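Local coordinates for type II restriction enzyme AgeI (Thalassobius gelatinovorus, PDB 5DWA), which recognises the double-stranded DNA sequence 5'-ACCGGT-3' and cleaves it after the first A, leaving 5'-phosphate ends, at residues R103-L108 / I113-L118; L108-I113 / G264-F269. All blocks are in the same frame, centred on the assembly; numbering follows the deposited sequence. Where two conformers were deposited one is given.

Contact 1 (R103-L108 / I113-L118); sequences RYNPVL and IRLTAL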
loop_
_atom_site.group_PDB
_atom_site.type_symbol
_atom_site.label_atom_id
_atom_site.label_comp_id
_atom_site.label_asym_id
_atom_site.label_seq_id
_atom_site.Cartn_x
_atom_site.Cartn_y
_atom_site.Cartn_z
ATOM N N ARG A 103 21.847 -14.078 -3.707
ATOM C CA ARG A 103 21.828 -15.051 -4.795
ATOM C C ARG A 103 22.608 -14.572 -6.013
ATOM O O ARG A 103 23.329 -15.355 -6.635
ATOM C CB ARG A 103 20.386 -15.382 -5.201
ATOM C CG ARG A 103 20.266 -16.426 -6.311
ATOM C CD ARG A 103 20.018 -15.767 -7.661
ATOM N NE ARG A 103 19.832 -16.725 -8.750
ATOM C CZ ARG A 103 20.790 -17.100 -9.593
ATOM N NH1 ARG A 103 22.016 -16.608 -9.470
ATOM N NH2 ARG A 103 20.524 -17.970 -10.558
ATOM N N TYR A 104 22.455 -13.297 -6.363
ATOM C CA TYR A 104 23.021 -12.804 -7.608
ATOM C C TYR A 104 24.417 -12.209 -7.553
ATOM O O TYR A 104 25.118 -12.259 -8.555
ATOM C CB TYR A 104 22.063 -11.782 -8.213
ATOM C CG TYR A 104 20.902 -12.449 -8.897
ATOM C CD1 TYR A 104 21.114 -13.293 -9.975
ATOM C CD2 TYR A 104 19.596 -12.248 -8.465
ATOM C CE1 TYR A 104 20.063 -13.919 -10.617
ATOM C CE2 TYR A 104 18.537 -12.865 -9.107
ATOM C CZ TYR A 104 18.776 -13.699 -10.184
ATOM O OH TYR A 104 17.734 -14.320 -10.834
ATOM N N ASN A 105 24.829 -11.640 -6.425
ATOM C CA ASN A 105 26.139 -10.990 -6.407
ATOM C C ASN A 105 27.323 -11.901 -6.745
ATOM O O ASN A 105 28.230 -11.453 -7.438
ATOM C CB ASN A 105 26.380 -10.292 -5.067
ATOM C CG ASN A 105 25.967 -8.828 -5.112
ATOM O OD1 ASN A 105 25.520 -8.350 -6.146
ATOM N ND2 ASN A 105 26.118 -8.117 -4.006
ATOM N N PRO A 106 27.322 -13.170 -6.287
ATOM C CA PRO A 106 28.460 -14.011 -6.689
ATOM C C PRO A 106 28.602 -14.172 -8.209
ATOM O O PRO A 106 29.715 -14.099 -8.732
ATOM C CB PRO A 106 28.146 -15.357 -6.027
ATOM C CG PRO A 106 27.330 -15.002 -4.837
ATOM C CD PRO A 106 26.481 -13.838 -5.275
ATOM N N VAL A 107 27.492 -14.382 -8.906
ATOM C CA VAL A 107 27.522 -14.577 -10.347
ATOM C C VAL A 107 27.808 -13.269 -11.076
ATOM O O VAL A 107 28.556 -13.237 -12.053
ATOM C CB VAL A 107 26.193 -15.185 -10.845
ATOM C CG1 VAL A 107 26.167 -15.271 -12.364
ATOM C CG2 VAL A 107 25.986 -16.556 -10.221
ATOM N N LEU A 108 27.228 -12.180 -10.587
ATOM C CA LEU A 108 27.405 -10.883 -11.222
ATOM C C LEU A 108 28.828 -10.337 -11.041
ATOM O O LEU A 108 29.322 -9.605 -11.898
ATOM C CB LEU A 108 26.379 -9.893 -10.679
ATOM C CG LEU A 108 24.946 -10.165 -11.125
ATOM C CD1 LEU A 108 24.005 -9.221 -10.409
ATOM C CD2 LEU A 108 24.837 -10.010 -12.636
ATOM N N ILE A 113 29.651 -6.602 -11.995
ATOM C CA ILE A 113 28.347 -6.049 -11.656
ATOM C C ILE A 113 28.032 -6.384 -10.209
ATOM O O ILE A 113 28.366 -7.470 -9.729
ATOM C CB ILE A 113 27.253 -6.583 -12.598
ATOM C CG1 ILE A 113 27.577 -6.207 -14.043
ATOM C CG2 ILE A 113 25.867 -6.041 -12.218
ATOM C CD1 ILE A 113 26.861 -7.061 -15.062
ATOM N N ARG A 114 27.405 -5.445 -9.506
ATOM C CA ARG A 114 27.145 -5.602 -8.086
ATOM C C ARG A 114 25.818 -4.992 -7.678
ATOM O O ARG A 114 25.502 -3.872 -8.079
ATOM C CB ARG A 114 28.276 -4.973 -7.266
ATOM C CG ARG A 114 28.152 -5.203 -5.761
ATOM C CD ARG A 114 29.300 -4.541 -5.008
ATOM N NE ARG A 114 29.287 -3.089 -5.150
ATOM C CZ ARG A 114 30.312 -2.302 -4.836
ATOM N NH1 ARG A 114 31.432 -2.833 -4.361
ATOM N NH2 ARG A 114 30.216 -0.987 -4.986
ATOM N N LEU A 115 25.051 -5.749 -6.899
ATOM C CA LEU A 115 23.806 -5.281 -6.304
ATOM C C LEU A 115 24.005 -4.869 -4.848
ATOM O O LEU A 115 24.759 -5.497 -4.109
ATOM C CB LEU A 115 22.746 -6.382 -6.367
ATOM C CG LEU A 115 22.467 -7.033 -7.725
ATOM C CD1 LEU A 115 21.380 -8.078 -7.583
ATOM C CD2 LEU A 115 22.082 -6.006 -8.792
ATOM N N THR A 116 23.272 -3.849 -4.425
ATOM C CA THR A 116 23.302 -3.400 -3.046
ATOM C C THR A 116 21.892 -3.021 -2.598
ATOM O O THR A 116 21.265 -2.153 -3.206
ATOM C CB THR A 116 24.228 -2.191 -2.869
ATOM O OG1 THR A 116 25.543 -2.517 -3.342
ATOM C CG2 THR A 116 24.299 -1.789 -1.404
ATOM N N ALA A 117 21.390 -3.672 -1.553
ATOM C CA ALA A 117 20.065 -3.334 -1.011
ATOM C C ALA A 117 20.125 -1.970 -0.339
ATOM O O ALA A 117 21.056 -1.684 0.419
ATOM C CB ALA A 117 19.587 -4.401 -0.032
ATOM N N LEU A 118 19.148 -1.117 -0.639
ATOM C CA LEU A 118 19.187 0.251 -0.129
ATOM C C LEU A 118 18.421 0.331 1.188
ATOM O O LEU A 118 17.305 0.843 1.263
ATOM C CB LEU A 118 18.638 1.234 -1.167
ATOM C CG LEU A 118 19.429 1.261 -2.479
ATOM C CD1 LEU A 118 18.811 2.230 -3.472
ATOM C CD2 LEU A 118 20.880 1.632 -2.196
HETATM O O HOH W 1 28.625 -8.743 -7.270
#

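Contact 2 (L108-I113 / G264-F269); sequences LARHGI and GQDDEF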
loop_
_atom_site.group_PDB
_atom_site.type_symbol
_atom_site.label_atom_id
_atom_site.label_comp_id
_atom_site.label_asym_id
_atom_site.label_seq_id
_atom_site.Cartn_x
_atom_site.Cartn_y
_atom_site.Cartn_z
ATOM N N LEU A 108 27.228 -12.180 -10.587
ATOM C CA LEU A 108 27.405 -10.883 -11.222
ATOM C C LEU A 108 28.828 -10.337 -11.041
ATOM O O LEU A 108 29.322 -9.605 -11.898
ATOM C CB LEU A 108 26.379 -9.893 -10.679
ATOM C CG LEU A 108 24.946 -10.165 -11.125
ATOM C CD1 LEU A 108 24.005 -9.221 -10.409
ATOM C CD2 LEU A 108 24.837 -10.010 -12.636
ATOM N N ALA A 109 29.480 -10.709 -9.944
ATOM C CA ALA A 109 30.832 -10.225 -9.654
ATOM C C ALA A 109 31.824 -10.613 -10.746
ATOM O O ALA A 109 32.776 -9.880 -11.007
ATOM C CB ALA A 109 31.306 -10.735 -8.312
ATOM N N ARG A 110 31.585 -11.757 -11.378
ATOM C CA ARG A 110 32.430 -12.229 -12.471
ATOM C C ARG A 110 32.398 -11.277 -13.667
ATOM O O ARG A 110 33.299 -11.301 -14.510
ATOM C CB ARG A 110 31.997 -13.630 -12.909
ATOM C CG ARG A 110 31.715 -14.578 -11.763
ATOM C CD ARG A 110 31.767 -16.036 -12.211
ATOM N NE ARG A 110 30.547 -16.475 -12.884
ATOM C CZ ARG A 110 30.372 -16.476 -14.202
ATOM N NH1 ARG A 110 31.335 -16.057 -15.010
ATOM N NH2 ARG A 110 29.229 -16.901 -14.717
ATOM N N HIS A 111 31.363 -10.441 -13.735
ATOM C CA HIS A 111 31.198 -9.488 -14.827
ATOM C C HIS A 111 31.316 -8.037 -14.356
ATOM O O HIS A 111 30.922 -7.110 -15.066
ATOM C CB HIS A 111 29.844 -9.710 -15.510
ATOM C CG HIS A 111 29.634 -11.118 -15.966
ATOM N ND1 HIS A 111 30.085 -11.578 -17.184
ATOM C CD2 HIS A 111 29.034 -12.171 -15.363
ATOM C CE1 HIS A 111 29.767 -12.853 -17.315
ATOM N NE2 HIS A 111 29.127 -13.237 -16.224
ATOM N N GLY A 112 31.834 -7.857 -13.145
ATOM C CA GLY A 112 32.004 -6.535 -12.564
ATOM C C GLY A 112 30.709 -5.827 -12.201
ATOM O O GLY A 112 30.666 -4.599 -12.100
ATOM N N ILE A 113 29.651 -6.602 -11.995
ATOM C CA ILE A 113 28.347 -6.049 -11.656
ATOM C C ILE A 113 28.032 -6.384 -10.209
ATOM O O ILE A 113 28.366 -7.470 -9.729
ATOM C CB ILE A 113 27.253 -6.583 -12.598
ATOM C CG1 ILE A 113 27.577 -6.207 -14.043
ATOM C CG2 ILE A 113 25.867 -6.041 -12.218
ATOM C CD1 ILE A 113 26.861 -7.061 -15.062
ATOM N N GLY A 264 20.562 -21.259 -8.778
ATOM C CA GLY A 264 21.351 -21.533 -9.966
ATOM C C GLY A 264 22.569 -20.630 -10.064
ATOM O O GLY A 264 22.958 -19.986 -9.088
ATOM N N GLN A 265 23.178 -20.598 -11.247
ATOM C CA GLN A 265 24.276 -19.679 -11.539
ATOM C C GLN A 265 23.792 -18.558 -12.452
ATOM O O GLN A 265 23.060 -17.672 -12.016
ATOM C CB GLN A 265 25.448 -20.421 -12.182
ATOM C CG GLN A 265 26.232 -21.288 -11.210
ATOM C CD GLN A 265 26.969 -20.471 -10.168
ATOM O OE1 GLN A 265 27.886 -19.720 -10.490
ATOM N NE2 GLN A 265 26.563 -20.608 -8.913
ATOM N N ASP A 266 24.204 -18.594 -13.717
ATOM C CA ASP A 266 23.712 -17.639 -14.704
ATOM C C ASP A 266 22.259 -17.930 -15.063
ATOM O O ASP A 266 21.854 -19.094 -15.132
ATOM C CB ASP A 266 24.576 -17.677 -15.968
ATOM C CG ASP A 266 25.997 -17.229 -15.715
ATOM O OD1 ASP A 266 26.377 -16.150 -16.214
ATOM O OD2 ASP A 266 26.734 -17.950 -15.010
ATOM N N ASP A 267 21.471 -16.879 -15.280
ATOM C CA ASP A 267 20.105 -17.045 -15.766
ATOM C C ASP A 267 19.706 -15.873 -16.660
ATOM O O ASP A 267 20.553 -15.065 -17.041
ATOM C CB ASP A 267 19.115 -17.208 -14.599
ATOM C CG ASP A 267 19.091 -16.013 -13.652
ATOM O OD1 ASP A 267 19.725 -14.979 -13.934
ATOM O OD2 ASP A 267 18.411 -16.104 -12.609
ATOM N N GLU A 268 18.427 -15.787 -17.007
ATOM C CA GLU A 268 17.968 -14.714 -17.882
ATOM C C GLU A 268 18.232 -13.332 -17.288
ATOM O O GLU A 268 18.517 -12.388 -18.023
ATOM C CB GLU A 268 16.484 -14.877 -18.197
ATOM C CG GLU A 268 16.200 -16.012 -19.162
ATOM C CD GLU A 268 14.822 -15.917 -19.772
ATOM O OE1 GLU A 268 13.830 -16.016 -19.020
ATOM O OE2 GLU A 268 14.732 -15.731 -21.003
ATOM N N PHE A 269 18.150 -13.216 -15.965
ATOM C CA PHE A 269 18.395 -11.935 -15.305
ATOM C C PHE A 269 19.858 -11.510 -15.428
ATOM O O PHE A 269 20.148 -10.375 -15.823
ATOM C CB PHE A 269 17.978 -11.994 -13.831
ATOM C CG PHE A 269 18.310 -10.744 -13.056
ATOM C CD1 PHE A 269 17.686 -9.544 -13.355
ATOM C CD2 PHE A 269 19.249 -10.769 -12.034
ATOM C CE1 PHE A 269 17.987 -8.390 -12.645
ATOM C CE2 PHE A 269 19.556 -9.615 -11.324
ATOM C CZ PHE A 269 18.916 -8.426 -11.628
#

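Contact 1 (R103-L108 / I113-L118)
Asn105 holds the backbone of Leu115 with both ends of its carboxamide. OD1 of Asn105 accepts from N of Leu115 at 2.7 Å, and that bond is nearly straight, with 166° at the hydrogen. ND2 of Asn105 donates to O of Leu115 at 3.0 Å. Both bonds lie in the planes of the carbonyls that accept them and use a lone pair. The amide is therefore fixed against turning, and it pairs with the strand much as a neighbouring strand would. With an alanine here, N and O of Leu115 would probably lose these side-chain mates, and a gap is likely to open beside the strand. A third bond runs from N of Ile113 to O of Leu108 at 3.0 Å, with the donor above the carbonyl plane. A water joins the two backbones between these points, donating to O of Asn105 and to O of Ile113.

CD1 of Leu108 meets CG of Leu115 at 3.8 Å, and CB of Leu108 packs on CB of Ile113 at 3.9 Å. With CG anti to the carbonyl carbon (chi1 -70°), Leu108 carries CD1 to Leu115 and CD2 to CG2 of Ile113. CD1 of Leu115 also reaches CB of Tyr104. The Tyr104 ring leads away from the strand, and its OH bonds to Asp267 and Tyr240. CB of Arg114 is directed away from the helix, while CG still lies beside the Asn105 amide; the guanidinium forms salt bridges with Asp155, Glu146 and Glu157.

The axes of 103-108 and 113-117 run nearly antiparallel, at 161°, and approach to 7.2 Å. The arrangement is an alpha-beta hairpin: helix 84-109 turns back into strand 113-117, outermost in this chain's mixed sheet, which belongs to the PD-(D/E)XK nuclease fold.

Contact 2 (L108-I113 / G264-F269)
Arg110 reaches from the type I turn of Ala109 to Gly112 across to Asp266, in the loop before helix 268-277. Its CB points toward that loop. CG lies anti to the carbonyl carbon, and the chain continues extended to CD before it bends at chi3 (-80°). CZ comes to 4.0 Å from OD2 of Asp266, and the touching is done by NH2. NH2 of Arg110 lies 2.7 Å from OD2 of Asp266 in a salt bridge, but 3.3 Å from OD1 of Asp266, so the grip is lopsided. OD2 sits at the edge of the guanidinium, near its plane. The two flat groups are turned 53° apart, and the hydrogen bond within the bridge is weak, with only 118° at the hydrogen. Arg110 was modelled in two conformers and touches a crystal neighbour, so the bridge describes one of its states.

His111 and Asp266 approach each other from opposite directions, and OD1 lies oblique to the ring. NE2 of His111 stands 4.0 Å from OD1 of Asp266, with ring and carboxylate nearly perpendicular. This NE2 is buried by the contact and has no partner in the model.

A Schellman motif shapes the turn, with Gly112 at C-prime on positive phi.

The join is mainly electrostatic and lies at the surface. Charge attraction probably matters more here than a directed bond. The carboxylate could favour a protonated His111, though Arg110 would probably offset part of this.

Contacts 1 and 2 lie side by side, with centres about 8 Å apart, on the same side of the chain's centre. Both use helix 84-109 and share Leu108 and Ile113. Along the chain, 103-108 leads through the turn to 113-118, and 264-269 follows about 150 residues later. Contact 1 is therefore local and buried, while contact 2 is long-range and superficial. Probable hydrogen bonds connect them, from Tyr104 to the N-cap Asp267 and from NH2 of Arg103 to O of Gln265. Contact 1 joins helix 84-109 to the outermost strand, and contact 2 links the end of that helix region to the loop leading into helix 268-277.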